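Putative Type I topoisomerase (Deinococcus radiodurans, PDB 3M4A) binds DNA and, as a member of the type IB topoisomerase family, probably breaks and rejoins single DNA strands without needing ATP. Local coordinates at residues R129-A134 against T183-L188; R137-D141 against R216-L222; C291-R297 against M331-E335. All coordinates share one frame; numbering follows the deposited sequence.

Contact 1: residues R129-A134 against T183-L188. With ACY (acetic acid), chain D; nucleotides of chain B.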
loop_
_atom_site.group_PDB
_atom_site.type_symbol
_atom_site.label_atom_id
_atom_site.label_comp_id
_atom_site.label_asym_id
_atom_site.label_seq_id
_atom_site.Cartn_x
_atom_site.Cartn_y
_atom_site.Cartn_z
ATOM N N ARG A 129 -4.467 -1.001 -5.818
ATOM C CA ARG A 129 -3.246 -0.950 -6.637
ATOM C C ARG A 129 -2.730 0.479 -6.731
ATOM O O ARG A 129 -1.535 0.718 -6.631
ATOM C CB ARG A 129 -3.445 -1.562 -8.029
ATOM C CG ARG A 129 -2.166 -1.565 -8.863
ATOM C CD ARG A 129 -2.330 -2.400 -10.100
ATOM N NE ARG A 129 -2.393 -3.814 -9.738
ATOM C CZ ARG A 129 -2.566 -4.805 -10.607
ATOM N NH1 ARG A 129 -2.626 -4.576 -11.908
ATOM N NH2 ARG A 129 -2.614 -6.044 -10.160
ATOM N N LEU A 130 -3.614 1.442 -6.925
ATOM C CA LEU A 130 -3.178 2.856 -6.968
ATOM C C LEU A 130 -2.545 3.352 -5.647
ATOM O O LEU A 130 -1.569 4.087 -5.677
ATOM C CB LEU A 130 -4.330 3.756 -7.385
ATOM C CG LEU A 130 -4.722 3.600 -8.860
ATOM C CD1 LEU A 130 -6.084 4.225 -9.142
ATOM C CD2 LEU A 130 -3.624 4.229 -9.738
ATOM N N LEU A 131 -3.093 2.932 -4.510
ATOM C CA LEU A 131 -2.475 3.235 -3.199
ATOM C C LEU A 131 -1.063 2.667 -3.125
ATOM O O LEU A 131 -0.134 3.324 -2.650
ATOM C CB LEU A 131 -3.302 2.654 -2.056
ATOM C CG LEU A 131 -4.698 3.178 -1.767
ATOM C CD1 LEU A 131 -5.437 2.316 -0.724
ATOM C CD2 LEU A 131 -4.657 4.656 -1.355
ATOM N N HIS A 132 -0.908 1.433 -3.609
ATOM C CA HIS A 132 0.347 0.729 -3.544
ATOM C C HIS A 132 1.401 1.355 -4.454
ATOM O O HIS A 132 2.512 1.649 -3.996
ATOM C CB HIS A 132 0.106 -0.727 -3.927
ATOM C CG HIS A 132 1.333 -1.598 -3.887
ATOM N ND1 HIS A 132 1.412 -2.759 -4.622
ATOM C CD2 HIS A 132 2.501 -1.496 -3.211
ATOM C CE1 HIS A 132 2.576 -3.341 -4.396
ATOM N NE2 HIS A 132 3.260 -2.596 -3.542
ATOM N N VAL A 133 1.077 1.521 -5.738
ATOM C CA VAL A 133 2.080 1.912 -6.722
ATOM C C VAL A 133 2.233 3.426 -6.862
ATOM O O VAL A 133 3.244 3.892 -7.412
ATOM C CB VAL A 133 1.838 1.248 -8.125
ATOM C CG1 VAL A 133 1.630 -0.273 -7.978
ATOM C CG2 VAL A 133 0.676 1.879 -8.857
ATOM N N ALA A 134 1.243 4.198 -6.403
ATOM C CA ALA A 134 1.288 5.656 -6.537
ATOM C C ALA A 134 1.137 6.449 -5.236
ATOM O O ALA A 134 1.211 7.674 -5.272
ATOM C CB ALA A 134 0.255 6.115 -7.563
ATOM N N THR A 183 1.116 6.263 -13.478
ATOM C CA THR A 183 1.281 4.797 -13.439
ATOM C C THR A 183 1.547 4.285 -14.851
ATOM O O THR A 183 1.211 4.955 -15.815
ATOM C CB THR A 183 0.029 4.067 -12.860
ATOM O OG1 THR A 183 -1.115 4.283 -13.684
ATOM C CG2 THR A 183 -0.257 4.546 -11.417
ATOM N N SER A 184 2.140 3.098 -14.940
ATOM C CA SER A 184 2.493 2.479 -16.216
ATOM C C SER A 184 1.847 1.114 -16.432
ATOM O O SER A 184 2.027 0.506 -17.505
ATOM C CB SER A 184 4.021 2.374 -16.345
ATOM O OG SER A 184 4.599 1.626 -15.268
ATOM N N ASP A 185 1.100 0.632 -15.440
ATOM C CA ASP A 185 0.495 -0.701 -15.472
ATOM C C ASP A 185 -0.607 -0.783 -16.532
ATOM O O ASP A 185 -1.481 0.085 -16.607
ATOM C CB ASP A 185 -0.101 -1.030 -14.105
ATOM C CG ASP A 185 -0.766 -2.394 -14.068
ATOM O OD1 ASP A 185 -0.057 -3.405 -14.285
ATOM O OD2 ASP A 185 -1.982 -2.451 -13.829
ATOM N N ARG A 186 -0.550 -1.834 -17.351
ATOM C CA ARG A 186 -1.517 -2.059 -18.422
ATOM C C ARG A 186 -2.937 -2.172 -17.906
ATOM O O ARG A 186 -3.881 -1.640 -18.528
ATOM C CB ARG A 186 -1.183 -3.370 -19.165
ATOM C CG ARG A 186 0.059 -3.359 -19.986
ATOM C CD ARG A 186 0.272 -4.760 -20.596
ATOM N NE ARG A 186 0.726 -5.781 -19.634
ATOM C CZ ARG A 186 0.850 -7.083 -19.910
ATOM N NH1 ARG A 186 0.526 -7.551 -21.100
ATOM N NH2 ARG A 186 1.292 -7.926 -18.996
ATOM N N THR A 187 -3.100 -2.898 -16.800
ATOM C CA THR A 187 -4.419 -3.180 -16.229
ATOM C C THR A 187 -5.054 -1.895 -15.715
ATOM O O THR A 187 -6.218 -1.620 -16.002
ATOM C CB THR A 187 -4.325 -4.293 -15.175
ATOM O OG1 THR A 187 -3.952 -5.496 -15.859
ATOM C CG2 THR A 187 -5.653 -4.504 -14.451
ATOM N N LEU A 188 -4.277 -1.070 -15.024
ATOM C CA LEU A 188 -4.784 0.236 -14.594
ATOM C C LEU A 188 -5.213 1.069 -15.769
ATOM O O LEU A 188 -6.278 1.656 -15.729
ATOM C CB LEU A 188 -3.748 1.019 -13.777
ATOM C CG LEU A 188 -3.492 0.527 -12.344
ATOM C CD1 LEU A 188 -2.324 1.246 -11.672
ATOM C CD2 LEU A 188 -4.748 0.651 -11.477
HETATM C C ACY D . -1.554 -4.108 -6.145
HETATM O O ACY D . -2.261 -4.624 -7.043
HETATM O OXT ACY D . -0.465 -3.543 -6.387
HETATM C CH3 ACY D . -2.029 -4.187 -4.726
ATOM P P DC B 10 -3.085 -8.374 -13.030
ATOM O OP1 DC B 10 -2.864 -8.618 -11.608
ATOM O OP2 DC B 10 -2.904 -6.989 -13.526
ATOM O "O5'" DC B 10 -2.053 -9.287 -13.826
ATOM C "C5'" DC B 10 -1.968 -10.685 -13.504
ATOM C "C4'" DC B 10 -1.109 -11.387 -14.528
ATOM O "O4'" DC B 10 -1.779 -11.382 -15.825
ATOM C "C3'" DC B 10 0.266 -10.758 -14.766
ATOM O "O3'" DC B 10 1.235 -11.763 -14.962
ATOM C "C2'" DC B 10 0.082 -9.983 -16.051
ATOM C "C1'" DC B 10 -0.809 -10.966 -16.785
ATOM N N1 DC B 10 -1.526 -10.432 -17.956
ATOM C C2 DC B 10 -1.886 -11.341 -18.960
ATOM O O2 DC B 10 -1.590 -12.545 -18.835
ATOM N N3 DC B 10 -2.530 -10.879 -20.049
ATOM C C4 DC B 10 -2.822 -9.585 -20.173
ATOM N N4 DC B 10 -3.471 -9.197 -21.267
ATOM C C5 DC B 10 -2.472 -8.647 -19.156
ATOM C C6 DC B 10 -1.824 -9.111 -18.082
ATOM P P DG B 11 2.489 -11.898 -14.006
ATOM O OP1 DG B 11 1.952 -12.293 -12.685
ATOM O OP2 DG B 11 3.361 -10.738 -14.245
ATOM O "O5'" DG B 11 3.181 -13.194 -14.647
ATOM C "C5'" DG B 11 2.548 -14.454 -14.654
ATOM C "C4'" DG B 11 2.915 -15.227 -15.904
ATOM O "O4'" DG B 11 2.202 -14.701 -17.062
ATOM C "C3'" DG B 11 4.398 -15.157 -16.268
ATOM O "O3'" DG B 11 4.806 -16.445 -16.688
ATOM C "C2'" DG B 11 4.452 -14.094 -17.360
ATOM C "C1'" DG B 11 3.130 -14.301 -18.081
ATOM N N9 DG B 11 2.551 -13.136 -18.759
ATOM C C8 DG B 11 2.503 -11.862 -18.288
ATOM N N7 DG B 11 1.905 -11.034 -19.081
ATOM C C5 DG B 11 1.513 -11.821 -20.150
ATOM C C6 DG B 11 0.818 -11.465 -21.320
ATOM O O6 DG B 11 0.412 -10.344 -21.660
ATOM N N1 DG B 11 0.612 -12.544 -22.163
ATOM C C2 DG B 11 1.047 -13.828 -21.886
ATOM N N2 DG B 11 0.751 -14.740 -22.827
ATOM N N3 DG B 11 1.712 -14.187 -20.789
ATOM C C4 DG B 11 1.898 -13.127 -19.958
ATOM P P DG B 9 -8.473 -6.888 -17.184
ATOM O OP1 DG B 9 -9.404 -6.018 -16.405
ATOM O OP2 DG B 9 -7.783 -6.354 -18.375
ATOM O "O5'" DG B 9 -7.345 -7.496 -16.231
ATOM C "C5'" DG B 9 -7.681 -8.115 -15.014
ATOM C "C4'" DG B 9 -6.593 -9.080 -14.575
ATOM O "O4'" DG B 9 -6.437 -10.202 -15.478
ATOM C "C3'" DG B 9 -5.198 -8.466 -14.551
ATOM O "O3'" DG B 9 -4.522 -8.960 -13.414
ATOM C "C2'" DG B 9 -4.589 -8.832 -15.915
ATOM C "C1'" DG B 9 -5.143 -10.214 -16.134
ATOM N N9 DG B 9 -5.485 -10.616 -17.491
ATOM C C8 DG B 9 -6.127 -9.864 -18.424
ATOM N N7 DG B 9 -6.403 -10.484 -19.535
ATOM C C5 DG B 9 -5.908 -11.750 -19.320
ATOM C C6 DG B 9 -5.912 -12.880 -20.161
ATOM O O6 DG B 9 -6.374 -13.013 -21.299
ATOM N N1 DG B 9 -5.306 -13.951 -19.546
ATOM C C2 DG B 9 -4.767 -13.958 -18.283
ATOM N N2 DG B 9 -4.216 -15.095 -17.836
ATOM N N3 DG B 9 -4.786 -12.916 -17.480
ATOM C C4 DG B 9 -5.335 -11.848 -18.077
#
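Arg129, near the end of helix 120-134, and Asp185, the N-cap of helix 186-196, form a salt bridge beside bound DNA in the catalytic core of this type IB topoisomerase. Arg129 NH1 donates to Asp185 OD2 at 2.9 Å; that oxygen lies in the guanidinium plane, but the bond meets the carboxylate from above, the two planes standing 83° apart. Leu188 N reaches the same Asp185 OD2 at 2.9 Å from the opposite face, so one oxygen both caps its own helix and holds the arginine. Two further bonds grip the DC10 phosphate of chain B: Arg129 NH1 to OP2 at 2.9 Å and Arg129 NH2 to OP1 at 3.0 Å. Arg129 NE donates to O of an acetic acid molecule, probably from the crystallisation liquor, at 2.8 Å. Thr187 OG1 donates to that phosphate's OP2 as well, and Arg186 spans O6 and N7 of DG11 of chain B.

CG of Arg129 is anti to the backbone N (chi1 -178°), which sends the chain out alongside Leu188, Arg129 CD lying 3.9 Å from Leu188 CG. Behind this polar front Leu130 CD2 packs on Thr183 CG2 at 3.8 Å, and Val133 CG2 touches the same methyl, the Val133 and Thr183 side chains crossing at about a right angle. His132, held at NE2 by Glu325, directs ND1 almost straight (173°) at the acetic acid OXT, 2.7 Å away.

Contact 2: residues R137-D141 against R216-L222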
loop_
_atom_site.group_PDB
_atom_site.type_symbol
_atom_site.label_atom_id
_atom_site.label_comp_id
_atom_site.label_asym_id
_atom_site.label_seq_id
_atom_site.Cartn_x
_atom_site.Cartn_y
_atom_site.Cartn_z
ATOM N N ARG A 137 -3.214 9.175 -0.761
ATOM C CA ARG A 137 -4.073 9.156 0.422
ATOM C C ARG A 137 -5.466 8.701 0.001
ATOM O O ARG A 137 -5.888 8.926 -1.132
ATOM C CB ARG A 137 -4.169 10.559 1.022
ATOM C CG ARG A 137 -2.868 11.166 1.479
ATOM C CD ARG A 137 -3.151 12.577 1.942
ATOM N NE ARG A 137 -2.003 13.312 2.440
ATOM C CZ ARG A 137 -1.167 14.028 1.697
ATOM N NH1 ARG A 137 -1.291 14.095 0.382
ATOM N NH2 ARG A 137 -0.184 14.681 2.287
ATOM N N VAL A 138 -6.211 8.072 0.904
ATOM C CA VAL A 138 -7.550 7.603 0.571
ATOM C C VAL A 138 -8.569 8.760 0.473
ATOM O O VAL A 138 -9.413 8.782 -0.418
ATOM C CB VAL A 138 -8.043 6.524 1.590
ATOM C CG1 VAL A 138 -9.512 6.222 1.374
ATOM C CG2 VAL A 138 -7.195 5.239 1.481
ATOM N N GLY A 139 -8.462 9.717 1.394
ATOM C CA GLY A 139 -9.384 10.851 1.448
ATOM C C GLY A 139 -10.703 10.470 2.089
ATOM O O GLY A 139 -10.909 9.327 2.489
ATOM N N SER A 140 -11.593 11.452 2.202
ATOM C CA SER A 140 -12.960 11.218 2.699
ATOM C C SER A 140 -13.901 12.293 2.152
ATOM O O SER A 140 -13.460 13.403 1.867
ATOM C CB SER A 140 -12.990 11.201 4.227
ATOM O OG SER A 140 -12.877 12.504 4.774
ATOM N N ASP A 141 -15.183 11.954 2.001
ATOM C CA ASP A 141 -16.175 12.867 1.425
ATOM C C ASP A 141 -16.367 14.119 2.273
ATOM O O ASP A 141 -16.429 15.229 1.745
ATOM C CB ASP A 141 -17.545 12.190 1.284
ATOM C CG ASP A 141 -17.617 11.222 0.124
ATOM O OD1 ASP A 141 -16.578 10.941 -0.497
ATOM O OD2 ASP A 141 -18.729 10.726 -0.156
ATOM N N ARG A 216 -20.904 5.227 -6.420
ATOM C CA ARG A 216 -19.506 5.491 -6.094
ATOM C C ARG A 216 -18.952 4.489 -5.097
ATOM O O ARG A 216 -19.683 3.948 -4.264
ATOM C CB ARG A 216 -19.355 6.868 -5.460
ATOM C CG ARG A 216 -19.467 8.031 -6.395
ATOM C CD ARG A 216 -19.334 9.324 -5.618
ATOM N NE ARG A 216 -18.064 9.358 -4.901
ATOM C CZ ARG A 216 -17.799 10.130 -3.850
ATOM N NH1 ARG A 216 -18.696 10.990 -3.374
ATOM N NH2 ARG A 216 -16.611 10.042 -3.273
ATOM N N ILE A 217 -17.642 4.272 -5.156
ATOM C CA ILE A 217 -16.919 3.664 -4.047
ATOM C C ILE A 217 -16.420 4.796 -3.137
ATOM O O ILE A 217 -15.599 5.620 -3.555
ATOM C CB ILE A 217 -15.696 2.842 -4.511
ATOM C CG1 ILE A 217 -16.118 1.737 -5.488
ATOM C CG2 ILE A 217 -14.957 2.278 -3.303
ATOM C CD1 ILE A 217 -17.103 0.709 -4.904
ATOM N N HIS A 218 -16.925 4.837 -1.910
ATOM C CA HIS A 218 -16.522 5.824 -0.921
ATOM C C HIS A 218 -15.415 5.279 -0.023
ATOM O O HIS A 218 -15.165 4.078 0.020
ATOM C CB HIS A 218 -17.729 6.219 -0.053
ATOM C CG HIS A 218 -18.868 6.815 -0.827
ATOM N ND1 HIS A 218 -19.055 8.174 -0.950
ATOM C CD2 HIS A 218 -19.894 6.237 -1.496
ATOM C CE1 HIS A 218 -20.144 8.405 -1.665
ATOM N NE2 HIS A 218 -20.667 7.247 -2.014
ATOM N N SER A 219 -14.774 6.172 0.724
ATOM C CA SER A 219 -13.683 5.795 1.626
ATOM C C SER A 219 -14.041 4.684 2.620
ATOM O O SER A 219 -13.250 3.781 2.846
ATOM C CB SER A 219 -13.148 7.031 2.366
ATOM O OG SER A 219 -14.140 7.612 3.207
ATOM N N THR A 220 -15.227 4.729 3.222
ATOM C CA THR A 220 -15.592 3.704 4.205
ATOM C C THR A 220 -15.571 2.288 3.617
ATOM O O THR A 220 -15.013 1.373 4.217
ATOM C CB THR A 220 -16.965 3.987 4.823
ATOM O OG1 THR A 220 -16.955 5.304 5.380
ATOM C CG2 THR A 220 -17.297 2.946 5.929
ATOM N N GLU A 221 -16.134 2.141 2.425
ATOM C CA GLU A 221 -16.163 0.862 1.727
ATOM C C GLU A 221 -14.744 0.390 1.358
ATOM O O GLU A 221 -14.401 -0.770 1.574
ATOM C CB GLU A 221 -17.047 0.950 0.487
ATOM C CG GLU A 221 -17.371 -0.400 -0.091
ATOM C CD GLU A 221 -18.269 -0.346 -1.298
ATOM O OE1 GLU A 221 -18.603 0.766 -1.752
ATOM O OE2 GLU A 221 -18.636 -1.440 -1.792
ATOM N N LEU A 222 -13.919 1.297 0.843
ATOM C CA LEU A 222 -12.538 0.948 0.508
ATOM C C LEU A 222 -11.757 0.565 1.745
ATOM O O LEU A 222 -11.004 -0.404 1.739
ATOM C CB LEU A 222 -11.812 2.081 -0.228
ATOM C CG LEU A 222 -10.348 1.799 -0.600
ATOM C CD1 LEU A 222 -10.200 0.539 -1.451
ATOM C CD2 LEU A 222 -9.736 3.007 -1.324
HETATM O O HOH W 1 -14.787 8.962 0.168
HETATM O O HOH W 2 -16.254 9.317 2.972
#
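Asp141 OD2 accepts from His218 ND1 at 2.7 Å, the shortest direct polar bond between 137-141 and 216-222. It is met on the syn side, somewhat out of the carboxylate plane, whereas the oxygen sits at the edge of the imidazole; ring and carboxylate planes are 65° apart. The other oxygen, Asp141 OD1, takes the salt bridge from Arg216 NH2 at 2.9 Å, also on its syn side. Arg216 NH1 adds a weak bond to OD2, so the guanidinium faces the carboxylate with both terminal nitrogens, their planes turned 31° from each other. CE1 of His218 lies over one face of the Arg216 guanidinium, toward its rim. Ser153 O and the Trp202 ring are further partners of Arg216. CG of Asp141 lies beside its own backbone N (chi1 -76°), which brings the carboxylate to the start of helix 219-230.

Two waters each bridge a side-chain oxygen on one side to a backbone N on the other. One donates to Asp141 OD1 at 2.8 Å and accepts from Ser219 N; the other accepts from Asp141 N and lies 2.7 Å from Ser219 OG. With an alanine here in place of Asp141 the carboxylate goes, and Arg216 would probably be left without its charged mate, His218 ND1 without its acceptor and the first water without OD1. Farther along, Ser219 CB sits 3.2 Å from Gly139 O, and Val138 CG1 meets Ser219 CB at 3.9 Å and, less closely, Leu222 CD2. The carboxylate's nearness to the first turn of helix 219-230 is likely to be favoured by the helix dipole. The whole is a histidine-carboxylate pair reinforced by a salt bridge, joining the N-terminal ends of helices 141-147 and 219-230 at the protein surface.

Contact 3: residues C291-R297 against M331-E335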
loop_
_atom_site.group_PDB
_atom_site.type_symbol
_atom_site.label_atom_id
_atom_site.label_comp_id
_atom_site.label_asym_id
_atom_site.label_seq_id
_atom_site.Cartn_x
_atom_site.Cartn_y
_atom_site.Cartn_z
ATOM N N CYS A 291 11.928 5.316 6.169
ATOM C CA CYS A 291 12.625 4.571 7.224
ATOM C C CYS A 291 14.115 4.956 7.233
ATOM O O CYS A 291 14.784 4.862 6.221
ATOM C CB CYS A 291 12.438 3.065 7.028
ATOM S SG CYS A 291 13.324 2.087 8.245
ATOM N N PRO A 292 14.653 5.374 8.398
ATOM C CA PRO A 292 16.036 5.850 8.430
ATOM C C PRO A 292 17.078 4.790 8.104
ATOM O O PRO A 292 18.210 5.104 7.733
ATOM C CB PRO A 292 16.209 6.335 9.882
ATOM C CG PRO A 292 15.205 5.616 10.654
ATOM C CD PRO A 292 14.023 5.397 9.726
ATOM N N VAL A 293 16.701 3.524 8.219
ATOM C CA VAL A 293 17.610 2.452 7.857
ATOM C C VAL A 293 18.150 2.609 6.433
ATOM O O VAL A 293 19.323 2.370 6.183
ATOM C CB VAL A 293 16.950 1.070 8.069
ATOM C CG1 VAL A 293 17.822 -0.055 7.480
ATOM C CG2 VAL A 293 16.695 0.846 9.568
ATOM N N ILE A 294 17.309 3.049 5.496
ATOM C CA ILE A 294 17.715 3.234 4.102
ATOM C C ILE A 294 18.841 4.271 3.972
ATOM O O ILE A 294 19.789 4.112 3.181
ATOM C CB ILE A 294 16.463 3.621 3.237
ATOM C CG1 ILE A 294 15.688 2.357 2.845
ATOM C CG2 ILE A 294 16.841 4.405 1.990
ATOM C CD1 ILE A 294 15.183 1.541 4.020
ATOM N N PHE A 295 18.720 5.344 4.766
ATOM C CA PHE A 295 19.717 6.423 4.815
ATOM C C PHE A 295 21.011 5.946 5.492
ATOM O O PHE A 295 22.096 6.236 5.001
ATOM C CB PHE A 295 19.149 7.642 5.551
ATOM C CG PHE A 295 18.153 8.444 4.745
ATOM C CD1 PHE A 295 17.664 7.989 3.521
ATOM C CD2 PHE A 295 17.702 9.661 5.219
ATOM C CE1 PHE A 295 16.760 8.744 2.794
ATOM C CE2 PHE A 295 16.783 10.423 4.483
ATOM C CZ PHE A 295 16.318 9.946 3.274
ATOM N N ASP A 296 20.883 5.202 6.589
ATOM C CA ASP A 296 22.046 4.553 7.236
ATOM C C ASP A 296 22.854 3.732 6.235
ATOM O O ASP A 296 24.075 3.886 6.108
ATOM C CB ASP A 296 21.625 3.628 8.380
ATOM C CG ASP A 296 21.080 4.365 9.590
ATOM O OD1 ASP A 296 21.343 5.581 9.765
ATOM O OD2 ASP A 296 20.372 3.702 10.364
ATOM N N ARG A 297 22.175 2.866 5.482
ATOM C CA ARG A 297 22.884 2.060 4.505
ATOM C C ARG A 297 23.566 2.913 3.443
ATOM O O ARG A 297 24.727 2.674 3.088
ATOM C CB ARG A 297 21.954 1.013 3.884
ATOM C CG ARG A 297 21.409 0.017 4.874
ATOM C CD ARG A 297 22.461 -0.881 5.544
ATOM N NE ARG A 297 21.752 -1.732 6.483
ATOM C CZ ARG A 297 21.427 -1.387 7.731
ATOM N NH1 ARG A 297 21.800 -0.209 8.224
ATOM N NH2 ARG A 297 20.733 -2.212 8.496
ATOM N N MET A 331 17.098 -5.306 2.483
ATOM C CA MET A 331 17.818 -4.218 3.173
ATOM C C MET A 331 17.277 -3.988 4.581
ATOM O O MET A 331 18.059 -3.850 5.538
ATOM C CB MET A 331 17.776 -2.919 2.366
ATOM C CG MET A 331 18.522 -1.777 3.014
ATOM S SD MET A 331 18.324 -0.215 2.130
ATOM C CE MET A 331 19.541 -0.385 0.846
ATOM N N LEU A 332 15.957 -3.925 4.729
ATOM C CA LEU A 332 15.366 -3.736 6.052
ATOM C C LEU A 332 15.690 -4.912 6.967
ATOM O O LEU A 332 15.959 -4.724 8.158
ATOM C CB LEU A 332 13.861 -3.541 5.974
ATOM C CG LEU A 332 13.414 -2.258 5.271
ATOM C CD1 LEU A 332 11.888 -2.282 5.105
ATOM C CD2 LEU A 332 13.864 -0.991 6.025
ATOM N N GLU A 333 15.671 -6.115 6.407
ATOM C CA GLU A 333 16.024 -7.315 7.175
ATOM C C GLU A 333 17.471 -7.275 7.719
ATOM O O GLU A 333 17.757 -7.892 8.754
ATOM C CB GLU A 333 15.746 -8.588 6.357
ATOM C CG GLU A 333 14.244 -8.873 6.248
ATOM C CD GLU A 333 13.892 -10.075 5.380
ATOM O OE1 GLU A 333 14.646 -10.394 4.425
ATOM O OE2 GLU A 333 12.830 -10.687 5.655
ATOM N N SER A 334 18.367 -6.536 7.069
ATOM C CA SER A 334 19.741 -6.436 7.564
ATOM C C SER A 334 19.831 -5.738 8.928
ATOM O O SER A 334 20.814 -5.926 9.645
ATOM C CB SER A 334 20.648 -5.733 6.552
ATOM O OG SER A 334 20.370 -4.352 6.463
ATOM N N GLU A 335 18.827 -4.937 9.282
ATOM C CA GLU A 335 18.825 -4.243 10.572
ATOM C C GLU A 335 18.633 -5.253 11.708
ATOM O O GLU A 335 19.230 -5.116 12.779
ATOM C CB GLU A 335 17.739 -3.162 10.607
ATOM C CG GLU A 335 17.742 -2.260 11.869
ATOM C CD GLU A 335 18.896 -1.259 11.944
ATOM O OE1 GLU A 335 19.726 -1.161 11.021
ATOM O OE2 GLU A 335 18.968 -0.543 12.962
HETATM O O HOH W 3 21.298 1.099 10.927
#
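Leu332 pushes its CD2 methyl into a hollow of helix 292-299 and its N-cap, walled by Cys291 SG at 3.8 Å, Val293 CB at 4.2 Å and the CD1 end of Ile294. The helix segments 292-297 and 331-335 cross at 91° with their axes 9.7 Å apart, so the touching patch is short. Beside Leu332, Met331 presents its sulfur, Met331 SD resting 3.8 Å from Ile294 CG1, the two side chains crossing at about a right angle. The Met331 and Arg297 side chains slide past each other in opposite directions, Met331 CG 3.9 Å from Arg297 CG.

Arg297 is the largest bump from its side. Its chain bends at chi2 (-64°), folding the guanidinium back so that Val293 CG1 lies over one face, while Val293 CG2 touches Glu335 CD at 3.9 Å. The guanidinium edge grips Ser334 OG side-on: Arg297 NE and Arg297 NH2 both donate to it, each at 3.0 Å and within 2° of the plane. The hydroxyl in turn donates a hydrogen bond, unusually short as modelled, to Met331 O. Arg297 NH2 also forms a salt bridge to Glu335 OE1 at 2.9 Å, meeting the anti lone pair of that oxygen, with guanidinium and carboxylate nearly coplanar. A water accepts from Arg297 NH1 and donates to both Asp296 OD2 and Glu335 OE1, which probably softens the repulsion between these two acids.

Tyr307 of the intervening loop packs on Arg297, Met331 and Ser334. Helix 91-113 covers another flank, Trp92 touching Cys291 and Glu335 and Thr96 touching Leu332, while Ile294 leans on Thr244, Ala248 and Leu251 of helix 235-254.

How the contacts relate
Contacts 1 and 3 are mostly buried, and contact 2 lies at the surface. The first two share a neighbourhood: their centres are 17 Å apart, their segments alternate along the chain, and Leu131 CD2 of the first packs on Val138 CG2 of the second at 3.9 Å. Each contains an arginine-aspartate bridge, but in contact 1 the arginine also holds DNA phosphate, whereas contact 2, about 14 Å from the nucleic acid at nearest atoms, uses histidine and bridging waters. Contact 3 comes later in the chain, its nearest atom about 21 Å from the DNA, and combines a near-perpendicular helix crossing, packed by Leu332, Met331 and Ile294, with an arginine-glutamate bridge. Helix 91-113 touches both contacts 1 and 3.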